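Local coordinates for protein endoglucanase FnCel5A (Fervidobacterium nodosum, PDB 3NCO) that probably cleaves internal beta-1,4-glucosidic bonds of cellulose, as a family 5 glycoside hydrolase folded into a beta/alpha (TIM) barrel, at residues Q128-K131 with K136-F139; E164-N169 with K196-S201; K274-V279 with T315-K320. All coordinates share one frame; numbering follows the deposited sequence.

Contact 1: Q128-K131 with K136-F139; sequences QAFK and KLFF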
ATOM      1  N   GLN A 128       4.967  18.067  -8.061  1.00 18.95           N
ATOM      2  CA  GLN A 128       5.696  19.330  -8.032  1.00 19.54           C
ATOM      3  C   GLN A 128       6.208  19.582  -6.624  1.00 19.49           C
ATOM      4  O   GLN A 128       7.381  20.019  -6.431  1.00 21.30           O
ATOM      5  CB  GLN A 128       4.797  20.476  -8.451  1.00 20.80           C
ATOM      6  CG  GLN A 128       5.422  21.876  -8.242  1.00 22.95           C
ATOM      7  CD  GLN A 128       6.517  22.187  -9.254  1.00 30.04           C
ATOM      8  OE1 GLN A 128       6.486  21.694 -10.371  1.00 33.08           O
ATOM      9  NE2 GLN A 128       7.493  23.004  -8.854  1.00 33.04           N
ATOM     10  N   ALA A 129       5.361  19.306  -5.632  1.00 18.83           N
ATOM     11  CA  ALA A 129       5.708  19.639  -4.229  1.00 18.61           C
ATOM     12  C   ALA A 129       6.877  18.806  -3.720  1.00 19.23           C
ATOM     13  O   ALA A 129       7.739  19.316  -2.953  1.00 19.93           O
ATOM     14  CB  ALA A 129       4.510  19.537  -3.310  1.00 18.86           C
ATOM     15  N   PHE A 130       6.936  17.545  -4.165  1.00 19.05           N
ATOM     16  CA  PHE A 130       7.963  16.624  -3.641  1.00 18.35           C
ATOM     17  C   PHE A 130       9.160  16.420  -4.598  1.00 18.93           C
ATOM     18  O   PHE A 130      10.025  15.611  -4.341  1.00 19.53           O
ATOM     19  CB  PHE A 130       7.288  15.283  -3.255  1.00 16.67           C
ATOM     20  CG  PHE A 130       6.483  15.390  -1.981  1.00 18.30           C
ATOM     21  CD1 PHE A 130       7.119  15.274  -0.744  1.00 19.96           C
ATOM     22  CD2 PHE A 130       5.106  15.606  -2.017  1.00 19.68           C
ATOM     23  CE1 PHE A 130       6.371  15.365   0.465  1.00 22.07           C
ATOM     24  CE2 PHE A 130       4.335  15.700  -0.832  1.00 20.95           C
ATOM     25  CZ  PHE A 130       4.977  15.554   0.416  1.00 19.70           C
ATOM     26  N   LYS A 131       9.242  17.237  -5.657  1.00 17.93           N
ATOM     27  CA  LYS A 131      10.188  16.930  -6.745  1.00 19.89           C
ATOM     28  C   LYS A 131      11.650  16.788  -6.306  1.00 21.03           C
ATOM     29  O   LYS A 131      12.403  15.980  -6.877  1.00 22.05           O
ATOM     30  CB  LYS A 131      10.044  17.946  -7.897  1.00 18.93           C
ATOM     31  CG  LYS A 131      10.518  19.350  -7.587  1.00 22.61           C
ATOM     32  CD  LYS A 131      10.177  20.260  -8.762  1.00 28.56           C
ATOM     33  CE  LYS A 131      10.560  21.721  -8.493  1.00 32.92           C
ATOM     34  NZ  LYS A 131      12.012  21.938  -8.236  1.00 34.45           N
ATOM     35  N   LYS A 136      14.470   8.076  -1.669  1.00 19.73           N
ATOM     36  CA  LYS A 136      13.908   7.133  -0.694  1.00 19.24           C
ATOM     37  C   LYS A 136      12.422   7.444  -0.451  1.00 16.81           C
ATOM     38  O   LYS A 136      11.788   6.752   0.305  1.00 16.30           O
ATOM     39  CB  LYS A 136      14.673   7.201   0.632  1.00 20.53           C
ATOM     40  CG  LYS A 136      16.034   6.511   0.519  1.00 23.10           C
ATOM     41  CD  LYS A 136      16.974   7.045   1.581  1.00 34.77           C
ATOM     42  CE  LYS A 136      18.387   6.445   1.338  1.00 39.36           C
ATOM     43  NZ  LYS A 136      19.378   7.104   2.216  1.00 45.72           N
ATOM     44  N   LEU A 137      11.926   8.519  -1.071  1.00 17.62           N
ATOM     45  CA  LEU A 137      10.470   8.753  -1.205  1.00 17.01           C
ATOM     46  C   LEU A 137       9.990   8.210  -2.562  1.00 17.17           C
ATOM     47  O   LEU A 137      10.454   8.688  -3.612  1.00 18.24           O
ATOM     48  CB  LEU A 137      10.131  10.244  -1.158  1.00 18.06           C
ATOM     49  CG  LEU A 137       8.653  10.606  -1.386  1.00 16.80           C
ATOM     50  CD1 LEU A 137       7.738  10.093  -0.228  1.00 20.36           C
ATOM     51  CD2 LEU A 137       8.523  12.126  -1.578  1.00 19.10           C
ATOM     52  N   PHE A 138       9.006   7.310  -2.495  1.00 17.46           N
ATOM     53  CA  PHE A 138       8.355   6.716  -3.692  1.00 15.37           C
ATOM     54  C   PHE A 138       6.919   7.222  -3.828  1.00 15.08           C
ATOM     55  O   PHE A 138       6.269   7.471  -2.792  1.00 15.00           O
ATOM     56  CB  PHE A 138       8.253   5.180  -3.542  1.00 14.89           C
ATOM     57  CG  PHE A 138       9.577   4.466  -3.470  1.00 16.87           C
ATOM     58  CD1 PHE A 138      10.771   5.115  -3.623  1.00 17.94           C
ATOM     59  CD2 PHE A 138       9.589   3.081  -3.324  1.00 19.61           C
ATOM     60  CE1 PHE A 138      12.002   4.412  -3.483  1.00 19.28           C
ATOM     61  CE2 PHE A 138      10.788   2.367  -3.230  1.00 19.17           C
ATOM     62  CZ  PHE A 138      12.007   3.038  -3.286  1.00 16.78           C
ATOM     63  N   PHE A 139       6.420   7.364  -5.071  1.00 15.08           N
ATOM     64  CA  PHE A 139       5.013   7.726  -5.262  1.00 15.09           C
ATOM     65  C   PHE A 139       4.197   6.483  -5.599  1.00 15.75           C
ATOM     66  O   PHE A 139       4.758   5.507  -6.113  1.00 16.25           O
ATOM     67  CB  PHE A 139       4.860   8.666  -6.457  1.00 15.98           C
ATOM     68  CG  PHE A 139       5.507  10.010  -6.253  1.00 15.46           C
ATOM     69  CD1 PHE A 139       5.828  10.413  -4.953  1.00 18.89           C
ATOM     70  CD2 PHE A 139       5.736  10.899  -7.344  1.00 17.39           C
ATOM     71  CE1 PHE A 139       6.420  11.623  -4.702  1.00 16.75           C
ATOM     72  CE2 PHE A 139       6.314  12.163  -7.123  1.00 16.72           C
ATOM     73  CZ  PHE A 139       6.643  12.549  -5.791  1.00 17.17           C
TER

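Contact 2: E164-N169 with K196-S201; sequences EIRKTN and KNIIVS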
ATOM      1  N   GLU A 164       2.392  13.188 -16.019  1.00 19.80           N
ATOM      2  CA  GLU A 164       2.506  14.431 -15.247  1.00 20.86           C
ATOM      3  C   GLU A 164       3.550  14.300 -14.142  1.00 21.11           C
ATOM      4  O   GLU A 164       4.324  15.227 -13.886  1.00 22.65           O
ATOM      5  CB  GLU A 164       1.157  14.812 -14.644  1.00 22.69           C
ATOM      6  CG  GLU A 164       0.201  15.365 -15.718  1.00 26.96           C
ATOM      7  CD  GLU A 164       0.701  16.671 -16.315  1.00 32.06           C
ATOM      8  OE1 GLU A 164       1.407  17.445 -15.636  1.00 35.17           O
ATOM      9  OE2 GLU A 164       0.380  16.924 -17.487  1.00 37.78           O
ATOM     10  N   ILE A 165       3.586  13.150 -13.479  1.00 17.53           N
ATOM     11  CA  ILE A 165       4.637  12.941 -12.479  1.00 18.42           C
ATOM     12  C   ILE A 165       6.027  13.083 -13.097  1.00 18.99           C
ATOM     13  O   ILE A 165       6.921  13.740 -12.513  1.00 20.65           O
ATOM     14  CB  ILE A 165       4.488  11.540 -11.803  1.00 16.79           C
ATOM     15  CG1 ILE A 165       3.197  11.486 -10.947  1.00 16.65           C
ATOM     16  CG2 ILE A 165       5.765  11.149 -10.986  1.00 18.75           C
ATOM     17  CD1 ILE A 165       2.819  10.068 -10.416  1.00 17.36           C
ATOM     18  N   ARG A 166       6.220  12.450 -14.253  1.00 19.18           N
ATOM     19  CA  ARG A 166       7.550  12.378 -14.871  1.00 19.03           C
ATOM     20  C   ARG A 166       8.096  13.730 -15.340  1.00 19.96           C
ATOM     21  O   ARG A 166       9.304  13.850 -15.552  1.00 20.70           O
ATOM     22  CB  ARG A 166       7.549  11.324 -15.990  1.00 18.85           C
ATOM     23  CG  ARG A 166       7.484   9.935 -15.447  1.00 21.42           C
ATOM     24  CD  ARG A 166       8.828   9.384 -15.178  1.00 20.08           C
ATOM     25  NE  ARG A 166       8.752   8.034 -14.590  1.00 19.87           N
ATOM     26  CZ  ARG A 166       8.948   7.737 -13.310  1.00 19.01           C
ATOM     27  NH1 ARG A 166       9.231   8.643 -12.401  1.00 18.32           N
ATOM     28  NH2 ARG A 166       8.846   6.482 -12.956  1.00 15.97           N
ATOM     29  N   LYS A 167       7.215  14.723 -15.490  1.00 20.65           N
ATOM     30  CA  LYS A 167       7.612  16.059 -15.934  1.00 21.70           C
ATOM     31  C   LYS A 167       8.571  16.695 -14.908  1.00 21.59           C
ATOM     32  O   LYS A 167       9.535  17.362 -15.277  1.00 23.11           O
ATOM     33  CB  LYS A 167       6.386  16.965 -16.146  1.00 23.08           C
ATOM     34  CG  LYS A 167       5.653  16.681 -17.439  1.00 26.19           C
ATOM     35  CD  LYS A 167       4.512  17.642 -17.654  1.00 31.14           C
ATOM     36  CE  LYS A 167       3.757  17.294 -18.922  1.00 35.26           C
ATOM     37  NZ  LYS A 167       2.597  18.234 -19.052  1.00 38.67           N
ATOM     38  N   THR A 168       8.281  16.477 -13.627  1.00 20.80           N
ATOM     39  CA  THR A 168       9.057  17.045 -12.533  1.00 20.85           C
ATOM     40  C   THR A 168       9.924  16.003 -11.782  1.00 20.92           C
ATOM     41  O   THR A 168      10.872  16.368 -11.097  1.00 21.44           O
ATOM     42  CB  THR A 168       8.127  17.716 -11.491  1.00 20.82           C
ATOM     43  OG1 THR A 168       7.089  16.812 -11.109  1.00 21.50           O
ATOM     44  CG2 THR A 168       7.514  19.015 -12.048  1.00 22.42           C
ATOM     45  N   ASN A 169       9.585  14.719 -11.927  1.00 20.75           N
ATOM     46  CA  ASN A 169      10.265  13.610 -11.234  1.00 20.20           C
ATOM     47  C   ASN A 169      10.609  12.530 -12.279  1.00 20.79           C
ATOM     48  O   ASN A 169       9.891  11.514 -12.423  1.00 19.74           O
ATOM     49  CB  ASN A 169       9.346  12.992 -10.162  1.00 20.39           C
ATOM     50  CG  ASN A 169       9.059  13.933  -9.010  1.00 19.35           C
ATOM     51  OD1 ASN A 169       9.643  13.807  -7.943  1.00 22.54           O
ATOM     52  ND2 ASN A 169       8.167  14.893  -9.232  1.00 21.16           N
ATOM     53  N   LYS A 196      11.310   2.443 -16.751  1.00 24.26           N
ATOM     54  CA  LYS A 196      12.246   1.651 -15.940  1.00 25.76           C
ATOM     55  C   LYS A 196      12.208   1.915 -14.453  1.00 24.82           C
ATOM     56  O   LYS A 196      12.939   1.269 -13.700  1.00 24.42           O
ATOM     57  CB  LYS A 196      13.692   1.820 -16.431  1.00 28.19           C
ATOM     58  CG  LYS A 196      13.961   1.330 -17.862  1.00 32.00           C
ATOM     59  CD  LYS A 196      13.014   0.191 -18.304  1.00 36.88           C
ATOM     60  CE  LYS A 196      13.440  -0.372 -19.645  1.00 43.31           C
ATOM     61  NZ  LYS A 196      14.807  -0.964 -19.539  1.00 43.97           N
ATOM     62  N   ASN A 197      11.365   2.847 -14.017  1.00 21.23           N
ATOM     63  CA  ASN A 197      11.317   3.145 -12.610  1.00 20.67           C
ATOM     64  C   ASN A 197       9.922   2.926 -12.072  1.00 18.84           C
ATOM     65  O   ASN A 197       9.411   3.769 -11.315  1.00 19.53           O
ATOM     66  CB  ASN A 197      11.830   4.579 -12.347  1.00 21.98           C
ATOM     67  CG  ASN A 197      13.326   4.686 -12.593  1.00 25.38           C
ATOM     68  OD1 ASN A 197      13.766   5.341 -13.533  1.00 29.10           O
ATOM     69  ND2 ASN A 197      14.104   4.018 -11.739  1.00 29.81           N
ATOM     70  N   ILE A 198       9.279   1.810 -12.462  1.00 18.21           N
ATOM     71  CA  ILE A 198       7.993   1.430 -11.873  1.00 16.78           C
ATOM     72  C   ILE A 198       8.104   0.111 -11.069  1.00 16.00           C
ATOM     73  O   ILE A 198       8.962  -0.727 -11.361  1.00 16.00           O
ATOM     74  CB  ILE A 198       6.832   1.359 -12.901  1.00 17.73           C
ATOM     75  CG1 ILE A 198       7.144   0.384 -14.040  1.00 17.20           C
ATOM     76  CG2 ILE A 198       6.526   2.775 -13.443  1.00 18.51           C
ATOM     77  CD1 ILE A 198       5.817  -0.039 -14.853  1.00 19.36           C
ATOM     78  N   ILE A 199       7.202  -0.032 -10.100  1.00 15.60           N
ATOM     79  CA  ILE A 199       7.043  -1.283  -9.361  1.00 14.38           C
ATOM     80  C   ILE A 199       5.562  -1.608  -9.368  1.00 14.70           C
ATOM     81  O   ILE A 199       4.732  -0.705  -9.214  1.00 15.72           O
ATOM     82  CB  ILE A 199       7.519  -1.070  -7.896  1.00 12.56           C
ATOM     83  CG1 ILE A 199       9.050  -0.828  -7.895  1.00 15.92           C
ATOM     84  CG2 ILE A 199       7.215  -2.273  -6.982  1.00 12.04           C
ATOM     85  CD1 ILE A 199       9.614  -0.444  -6.535  1.00 18.17           C
ATOM     86  N   VAL A 200       5.226  -2.892  -9.495  1.00 15.21           N
ATOM     87  CA  VAL A 200       3.790  -3.236  -9.517  1.00 14.42           C
ATOM     88  C   VAL A 200       3.454  -3.731  -8.124  1.00 13.61           C
ATOM     89  O   VAL A 200       4.278  -4.394  -7.468  1.00 15.60           O
ATOM     90  CB  VAL A 200       3.534  -4.358 -10.603  1.00 16.09           C
ATOM     91  CG1 VAL A 200       2.184  -5.016 -10.421  1.00 16.54           C
ATOM     92  CG2 VAL A 200       3.688  -3.760 -12.018  1.00 17.08           C
ATOM     93  N   SER A 201       2.253  -3.391  -7.650  1.00 14.48           N
ATOM     94  CA  SER A 201       1.849  -3.848  -6.319  1.00 13.99           C
ATOM     95  C   SER A 201       0.509  -4.575  -6.291  1.00 15.19           C
ATOM     96  O   SER A 201      -0.431  -4.136  -6.929  1.00 16.44           O
ATOM     97  CB  SER A 201       1.794  -2.631  -5.397  1.00 16.32           C
ATOM     98  OG  SER A 201       1.373  -3.018  -4.116  1.00 13.86           O
TER

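Contact 3: K274-V279 with T315-K320; sequences KWTKTV and TSALGK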
ATOM      1  N   LYS A 274       0.165 -17.405  12.500  1.00 20.28           N
ATOM      2  CA  LYS A 274       0.565 -18.389  11.469  1.00 20.78           C
ATOM      3  C   LYS A 274       0.357 -17.871  10.031  1.00 20.50           C
ATOM      4  O   LYS A 274       1.231 -18.052   9.165  1.00 20.35           O
ATOM      5  CB  LYS A 274      -0.187 -19.688  11.651  1.00 22.74           C
ATOM      6  CG  LYS A 274       0.293 -20.497  12.841  1.00 26.05           C
ATOM      7  CD  LYS A 274      -0.433 -21.863  12.891  1.00 31.67           C
ATOM      8  CE  LYS A 274      -0.236 -22.578  14.228  1.00 39.06           C
ATOM      9  NZ  LYS A 274       1.195 -22.579  14.642  1.00 40.98           N
ATOM     10  N   TRP A 275      -0.813 -17.280   9.769  1.00 19.62           N
ATOM     11  CA  TRP A 275      -1.120 -16.750   8.421  1.00 19.09           C
ATOM     12  C   TRP A 275      -0.129 -15.648   8.061  1.00 18.14           C
ATOM     13  O   TRP A 275       0.436 -15.650   6.965  1.00 16.47           O
ATOM     14  CB  TRP A 275      -2.581 -16.245   8.368  1.00 18.56           C
ATOM     15  CG  TRP A 275      -3.020 -15.765   7.004  1.00 17.95           C
ATOM     16  CD1 TRP A 275      -3.647 -16.518   6.021  1.00 19.02           C
ATOM     17  CD2 TRP A 275      -2.905 -14.429   6.479  1.00 17.83           C
ATOM     18  NE1 TRP A 275      -3.901 -15.723   4.919  1.00 17.67           N
ATOM     19  CE2 TRP A 275      -3.453 -14.449   5.177  1.00 17.51           C
ATOM     20  CE3 TRP A 275      -2.373 -13.224   6.984  1.00 17.70           C
ATOM     21  CZ2 TRP A 275      -3.467 -13.314   4.356  1.00 15.36           C
ATOM     22  CZ3 TRP A 275      -2.401 -12.079   6.169  1.00 16.19           C
ATOM     23  CH2 TRP A 275      -2.939 -12.157   4.871  1.00 16.30           C
ATOM     24  N   THR A 276       0.110 -14.732   9.009  1.00 17.86           N
ATOM     25  CA  THR A 276       0.971 -13.584   8.704  1.00 17.46           C
ATOM     26  C   THR A 276       2.387 -14.030   8.388  1.00 16.73           C
ATOM     27  O   THR A 276       3.021 -13.542   7.436  1.00 18.15           O
ATOM     28  CB  THR A 276       0.924 -12.559   9.861  1.00 16.92           C
ATOM     29  OG1 THR A 276      -0.447 -12.197  10.082  1.00 19.34           O
ATOM     30  CG2 THR A 276       1.738 -11.287   9.526  1.00 17.40           C
ATOM     31  N   LYS A 277       2.866 -15.001   9.183  1.00 18.62           N
ATOM     32  CA  LYS A 277       4.214 -15.501   9.011  1.00 18.99           C
ATOM     33  C   LYS A 277       4.358 -16.194   7.675  1.00 18.69           C
ATOM     34  O   LYS A 277       5.370 -16.023   6.996  1.00 21.11           O
ATOM     35  CB  LYS A 277       4.493 -16.525  10.127  1.00 19.65           C
ATOM     36  CG  LYS A 277       5.833 -17.197  10.073  1.00 26.15           C
ATOM     37  CD  LYS A 277       5.778 -18.338  11.084  1.00 31.55           C
ATOM     38  CE  LYS A 277       7.094 -18.530  11.834  1.00 41.19           C
ATOM     39  NZ  LYS A 277       8.354 -18.344  11.024  1.00 43.69           N
ATOM     40  N   THR A 278       3.342 -16.985   7.289  1.00 18.77           N
ATOM     41  CA  THR A 278       3.376 -17.750   6.047  1.00 18.24           C
ATOM     42  C   THR A 278       3.363 -16.806   4.837  1.00 17.76           C
ATOM     43  O   THR A 278       4.137 -16.952   3.912  1.00 18.52           O
ATOM     44  CB  THR A 278       2.171 -18.708   5.984  1.00 19.92           C
ATOM     45  OG1 THR A 278       2.298 -19.688   7.020  1.00 23.01           O
ATOM     46  CG2 THR A 278       2.068 -19.421   4.652  1.00 19.70           C
ATOM     47  N   VAL A 279       2.500 -15.811   4.879  1.00 17.53           N
ATOM     48  CA  VAL A 279       2.476 -14.806   3.801  1.00 17.17           C
ATOM     49  C   VAL A 279       3.822 -14.095   3.701  1.00 18.47           C
ATOM     50  O   VAL A 279       4.382 -13.969   2.602  1.00 18.58           O
ATOM     51  CB  VAL A 279       1.318 -13.796   3.997  1.00 18.66           C
ATOM     52  CG1 VAL A 279       1.474 -12.704   3.003  1.00 16.66           C
ATOM     53  CG2 VAL A 279      -0.035 -14.505   3.793  1.00 18.20           C
ATOM     54  N   THR A 315       6.505 -10.048  15.057  1.00 19.72           N
ATOM     55  CA  THR A 315       7.593 -10.884  14.507  1.00 20.34           C
ATOM     56  C   THR A 315       7.127 -11.672  13.269  1.00 20.62           C
ATOM     57  O   THR A 315       7.881 -11.839  12.302  1.00 22.04           O
ATOM     58  CB  THR A 315       8.170 -11.798  15.608  1.00 22.09           C
ATOM     59  OG1 THR A 315       8.643 -10.966  16.681  1.00 23.62           O
ATOM     60  CG2 THR A 315       9.316 -12.652  15.069  1.00 22.13           C
ATOM     61  N   SER A 316       5.881 -12.134  13.283  1.00 20.54           N
ATOM     62  CA  SER A 316       5.304 -12.748  12.047  1.00 20.33           C
ATOM     63  C   SER A 316       5.344 -11.849  10.823  1.00 20.76           C
ATOM     64  O   SER A 316       5.636 -12.335   9.713  1.00 21.84           O
ATOM     65  CB  SER A 316       3.849 -13.193  12.242  1.00 20.14           C
ATOM     66  OG  SER A 316       3.810 -14.371  13.069  1.00 21.55           O
ATOM     67  N   ALA A 317       5.029 -10.563  11.034  1.00 20.13           N
ATOM     68  CA  ALA A 317       4.990  -9.609   9.909  1.00 19.33           C
ATOM     69  C   ALA A 317       6.381  -9.173   9.438  1.00 19.98           C
ATOM     70  O   ALA A 317       6.564  -8.775   8.265  1.00 21.02           O
ATOM     71  CB  ALA A 317       4.174  -8.340  10.308  1.00 18.76           C
ATOM     72  N   LEU A 318       7.320  -9.127  10.383  1.00 20.07           N
ATOM     73  CA  LEU A 318       8.636  -8.525  10.133  1.00 21.94           C
ATOM     74  C   LEU A 318       9.726  -9.551   9.883  1.00 22.98           C
ATOM     75  O   LEU A 318      10.635  -9.340   9.063  1.00 23.34           O
ATOM     76  CB  LEU A 318       9.000  -7.572  11.272  1.00 22.94           C
ATOM     77  CG  LEU A 318      10.310  -6.808  11.165  1.00 21.43           C
ATOM     78  CD1 LEU A 318      10.370  -6.071   9.850  1.00 23.40           C
ATOM     79  CD2 LEU A 318      10.451  -5.849  12.378  1.00 24.76           C
ATOM     80  N   GLY A 319       9.642 -10.672  10.596  1.00 22.63           N
ATOM     81  CA  GLY A 319      10.604 -11.756  10.417  1.00 25.17           C
ATOM     82  C   GLY A 319      11.813 -11.679  11.309  1.00 27.45           C
ATOM     83  O   GLY A 319      12.713 -12.507  11.183  1.00 28.40           O
ATOM     84  N   LYS A 320      11.823 -10.698  12.218  1.00 27.82           N
ATOM     85  CA  LYS A 320      12.874 -10.565  13.216  1.00 30.16           C
ATOM     86  C   LYS A 320      12.335  -9.830  14.460  1.00 29.74           C
ATOM     87  O   LYS A 320      12.970  -9.862  15.546  1.00 30.30           O
ATOM     88  CB  LYS A 320      14.087  -9.854  12.608  1.00 30.28           C
ATOM     89  CG  LYS A 320      13.760  -8.449  12.097  1.00 31.07           C
ATOM     90  CD  LYS A 320      14.945  -7.788  11.403  1.00 33.13           C
ATOM     91  CE  LYS A 320      14.480  -6.419  10.902  1.00 36.85           C
ATOM     92  NZ  LYS A 320      15.580  -5.485  10.481  1.00 41.87           N
ATOM     93  OXT LYS A 320      11.238  -9.248  14.439  1.00 27.66           O
TER

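Contact 1: Q128-K131 with K136-F139
F130, near the end of helix 112-130, packs against L137 and F139 of strand 137-140, and these three buried residues carry the contact. The tight part is at L137. Its CD2 methyl stands 3.5 Å from F130 CD1 and meets the ring obliquely. The same L137 CD2 lies 3.8 Å from F130 CB, so the methyl sits against the CB-CG-CD1 corner of F130, with the two side chains crossing at about a right angle. L137 CG is anti to the backbone N (chi1 176°), which carries the branch toward the helix. F139 approaches differently: its CZ comes within 3.8 Å of F130 CB, which sits near the plane of the F139 ring, at its edge. The loose side is polar. Q128, and K131 after it, point away from the strand, and K136, just ahead of the strand, is exposed. Further apolar cover comes from L81 and V88 of helix 78-93 on F130, while Y133 meets the F130 ring edge-to-face. The pairing joins a barrel helix to the strand that follows it in the chain, across a connection of a few residues at the N-terminal end of that strand. Every touching atom here is carbon, and only 126 Å² is buried, which is consistent with a contact held by shape fit and exclusion of water rather than by directional bonds.

Contact 2: E164-N169 with K196-S201
At the N-terminal rim of the barrel, R166 of helix 151-168 extends across to N197, just ahead of strand 198-204. The bond between them is weak: R166 NH2 lies 3.2 Å from N197 O, with an N-H...O angle of only 122°. NH2 also lies 3.6 Å from N197 CB, and the guanidinium and amide planes are nearly perpendicular. The arginine is bent at chi2 (-89°), which turns its far half out from the helix toward the strand. The other terminal nitrogen, NH1, donates to N169 O in its own segment at 2.9 Å and 155°, with that oxygen almost in the guanidinium plane. R166 reaches past strand 174-177, which follows its helix, to the start of the next strand, 198-204, its side chain touching V174 on the way. Its strongest polar partner is D195, whose OD2 forms a salt bridge with NE; D195 OD1 in turn accepts from N197 N, and R172 O is a second acceptor for NH1. With an alanine here, the carboxylate of D195 would probably be left without its charged mate and the carbonyls of N169 and N197 without this donor. On the strand side, the backbone of N197 is hydrogen-bonded to V174, and its side chain touches S12 of helix 12-20.

Contact 3: K274-V279 with T315-K320
This is a close helix-to-helix contact between helix 269-285 of the barrel wall and helix 313-318, the last in the chain, made by short side chains and backbone. The CA atoms of K277 and S316 are 4.2 Å apart, a spacing that brings main chain against main chain. Accordingly, K277 CA makes a CA-H...O contact with S316 O at 3.5 Å, with an angle of 155° at the hydrogen. Beside it, T276 CB meets S316 CB at 3.8 Å. T276 has CG2 anti to its own N, and this methyl lies 3.7 Å from A317 CA and 3.9 Å from A317 CB, fitting against the backbone of the smaller helix. The other branch, OG1, turns back to bond R272 O within its own helix. K277 contributes its stem: its CB is 3.7 Å from S316 OG, while the rest of the lysine side chain runs off from the contact. S316 is gripped through both its oxygens by helix 269-285, with OG bonded to V273 O and its carbonyl O receiving R280 NE, so the buried hydroxyl has a partner. In helix 269-285, W275 points away from helix 313-318, and V279 CG2 lies over one face of the W275 ring; both residues pack on F261 of strand 256-261 and I238 of helix 232-252, and T276 also touches F261.

How the contacts relate
Contacts 1 and 2 are neighbours on the N-terminal side of the barrel sheet, with centres about 10 Å apart, and helix 151-168 follows strand 137-140 directly in the chain. They touch: F139 CD2 packs on I165 CG2 at 3.7 Å, and K131 CA lies 3.4 Å from N169 OD1. Contact 3 is on the opposite side of the chain's centre, its own centre about 30 Å from each of the others. The nearest atoms of contacts 2 and 3 are about 12 Å apart. In TIM-barrel glycosidases the active site lies at the C-terminal ends of the strands; contact 1 at L137 and contact 2 at N197 and I198 lie toward the strand starts, probably away from the catalytic end.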